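Local coordinates for protein cysteine desulfurase (Fervidobacterium islandicum, PDB 6A6E) that probably removes sulfur from cysteine with the help of pyridoxal phosphate, releasing alanine and supplying persulfide sulfur to the Suf iron-sulfur cluster pathway, at residues H314-S319 and S341-V346. Sequence-based numbering, arbitrary orientation.
Sequences HVEELS and SHKSLV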
loop_
_atom_site.group_PDB
_atom_site.type_symbol
_atom_site.label_atom_id
_atom_site.label_comp_id
_atom_site.label_asym_id
_atom_site.label_seq_id
_atom_site.Cartn_x
_atom_site.Cartn_y
_atom_site.Cartn_z
ATOM N N HIS A 314 4.320 -6.826 -29.812
ATOM C CA HIS A 314 5.533 -7.539 -29.475
ATOM C C HIS A 314 5.230 -8.712 -28.547
ATOM O O HIS A 314 5.612 -9.855 -28.833
ATOM C CB HIS A 314 6.560 -6.619 -28.871
ATOM C CG HIS A 314 7.784 -7.314 -28.369
ATOM N ND1 HIS A 314 8.624 -8.037 -29.187
ATOM C CD2 HIS A 314 8.347 -7.354 -27.136
ATOM C CE1 HIS A 314 9.640 -8.501 -28.485
ATOM N NE2 HIS A 314 9.502 -8.103 -27.236
ATOM N N VAL A 315 4.496 -8.445 -27.472
ATOM C CA VAL A 315 4.099 -9.511 -26.571
ATOM C C VAL A 315 3.270 -10.594 -27.280
ATOM O O VAL A 315 3.443 -11.768 -27.028
ATOM C CB VAL A 315 3.329 -8.969 -25.326
ATOM C CG1 VAL A 315 2.940 -10.125 -24.454
ATOM C CG2 VAL A 315 4.232 -8.096 -24.484
ATOM N N GLU A 316 2.391 -10.176 -28.183
ATOM C CA GLU A 316 1.627 -11.094 -28.998
ATOM C C GLU A 316 2.537 -12.007 -29.829
ATOM O O GLU A 316 2.356 -13.207 -29.837
ATOM C CB GLU A 316 0.676 -10.296 -29.891
ATOM C CG GLU A 316 -0.275 -11.097 -30.738
ATOM C CD GLU A 316 -1.456 -10.239 -31.177
ATOM O OE1 GLU A 316 -1.231 -9.270 -31.944
ATOM O OE2 GLU A 316 -2.599 -10.511 -30.741
ATOM N N GLU A 317 3.545 -11.462 -30.463
ATOM C CA GLU A 317 4.409 -12.297 -31.308
ATOM C C GLU A 317 5.288 -13.201 -30.432
ATOM O O GLU A 317 5.540 -14.359 -30.768
ATOM C CB GLU A 317 5.226 -11.455 -32.320
ATOM C CG GLU A 317 6.582 -10.972 -31.831
ATOM C CD GLU A 317 7.212 -9.869 -32.710
ATOM O OE1 GLU A 317 6.827 -9.836 -33.927
ATOM O OE2 GLU A 317 8.076 -9.065 -32.162
ATOM N N LEU A 318 5.732 -12.706 -29.276
ATOM C CA LEU A 318 6.465 -13.565 -28.373
ATOM C C LEU A 318 5.607 -14.709 -27.897
ATOM O O LEU A 318 6.089 -15.809 -27.810
ATOM C CB LEU A 318 6.949 -12.813 -27.142
ATOM C CG LEU A 318 8.075 -11.853 -27.340
ATOM C CD1 LEU A 318 8.276 -11.105 -26.027
ATOM C CD2 LEU A 318 9.321 -12.629 -27.740
ATOM N N SER A 319 4.353 -14.417 -27.573
ATOM C CA SER A 319 3.417 -15.420 -27.087
ATOM C C SER A 319 3.161 -16.523 -28.089
ATOM O O SER A 319 3.090 -17.708 -27.700
ATOM C CB SER A 319 2.049 -14.828 -26.722
ATOM O OG SER A 319 2.160 -13.810 -25.759
ATOM N N SER A 341 -6.761 -16.687 -28.284
ATOM C CA SER A 341 -7.036 -16.203 -26.925
ATOM C C SER A 341 -5.857 -16.445 -25.934
ATOM O O SER A 341 -5.787 -15.770 -24.887
ATOM C CB SER A 341 -8.347 -16.771 -26.341
ATOM O OG SER A 341 -8.174 -18.106 -25.823
ATOM N N HIS A 342 -4.931 -17.343 -26.263
ATOM C CA HIS A 342 -3.863 -17.716 -25.327
ATOM C C HIS A 342 -2.743 -16.721 -25.465
ATOM O O HIS A 342 -2.152 -16.619 -26.524
ATOM C CB HIS A 342 -3.350 -19.141 -25.635
ATOM C CG HIS A 342 -2.504 -19.738 -24.548
ATOM N ND1 HIS A 342 -2.735 -21.004 -24.052
ATOM C CD2 HIS A 342 -1.427 -19.255 -23.872
ATOM C CE1 HIS A 342 -1.848 -21.266 -23.099
ATOM N NE2 HIS A 342 -1.045 -20.222 -22.973
ATOM N N LYS A 343 -2.462 -15.934 -24.434
ATOM C CA LYS A 343 -1.381 -14.951 -24.521
ATOM C C LYS A 343 -0.543 -14.930 -23.279
ATOM O O LYS A 343 -0.948 -15.468 -22.294
ATOM C CB LYS A 343 -1.994 -13.549 -24.727
ATOM C CG LYS A 343 -2.723 -13.399 -26.077
ATOM C CD LYS A 343 -1.718 -12.977 -27.128
ATOM C CE LYS A 343 -2.221 -12.960 -28.579
ATOM N NZ LYS A 343 -2.861 -14.216 -29.065
ATOM N N SER A 344 0.662 -14.368 -23.381
ATOM C CA SER A 344 1.531 -13.955 -22.251
ATOM C C SER A 344 2.319 -15.073 -21.619
ATOM O O SER A 344 3.457 -14.840 -21.185
ATOM C CB SER A 344 0.745 -13.362 -21.059
ATOM O OG SER A 344 0.221 -12.179 -21.424
ATOM N N LEU A 345 1.688 -16.232 -21.463
ATOM C CA LEU A 345 2.249 -17.287 -20.644
ATOM C C LEU A 345 1.766 -18.684 -20.999
ATOM O O LEU A 345 0.658 -18.857 -21.503
ATOM C CB LEU A 345 1.883 -17.004 -19.175
ATOM C CG LEU A 345 0.383 -16.979 -18.822
ATOM C CD1 LEU A 345 -0.093 -18.352 -18.418
ATOM C CD2 LEU A 345 0.014 -15.928 -17.744
ATOM N N VAL A 346 2.607 -19.667 -20.642
ATOM C CA VAL A 346 2.352 -21.061 -20.861
ATOM C C VAL A 346 2.629 -21.827 -19.606
ATOM O O VAL A 346 3.743 -21.817 -19.112
ATOM C CB VAL A 346 3.266 -21.591 -22.002
ATOM C CG1 VAL A 346 3.039 -23.103 -22.273
ATOM C CG2 VAL A 346 2.907 -20.836 -23.236
#
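The hydroxyl of Ser319 makes the hydrogen bond that ties helix 308-327 to the turn leading into strand 345-350, a buried helix-to-loop contact in the smaller, C-terminal domain of this class-V aminotransferase-family enzyme. Ser319 lies closest to the turn, its CA 5.4 Å from that of Ser344, whose side chain is about 9 Å from the PLP. Its OG accepts the backbone N-H of Ser344, with N to OG at 2.9 Å and a nearly straight angle of 163°. The same hydroxyl donates back into its own helix, OG to Val315 O at 2.7 Å, from above the carbonyl plane, while Ser319 N reaches that oxygen from the opposite face. With OG beside the backbone N (chi1 -57°), one rotamer serves both bonds. Replacing Ser319 by alanine removes the hydroxyl, so the amide of Ser344 is likely to lose this acceptor and Val315 O one of its two donors, leaving the turn less firmly fixed.

Near Ser319 on the same helix, the side chain of Glu316 crosses that of Lys343. The lysine bends at chi2 (-87°), bringing its CE 3.3 Å from OE2 of Glu316. The charges form no salt bridge, NZ of Lys343 standing 4.1 Å from that OE2; the ammonium bonds instead to Ser340 O, and Glu316 OE1 pairs with Lys313.

Beyond the turn, the backbones of Ser344 and Val346 bond to Val401, just past strand 396-400, and to Ala399 within it, and Val346 packs against Leu322 and Leu323 farther along helix 308-327.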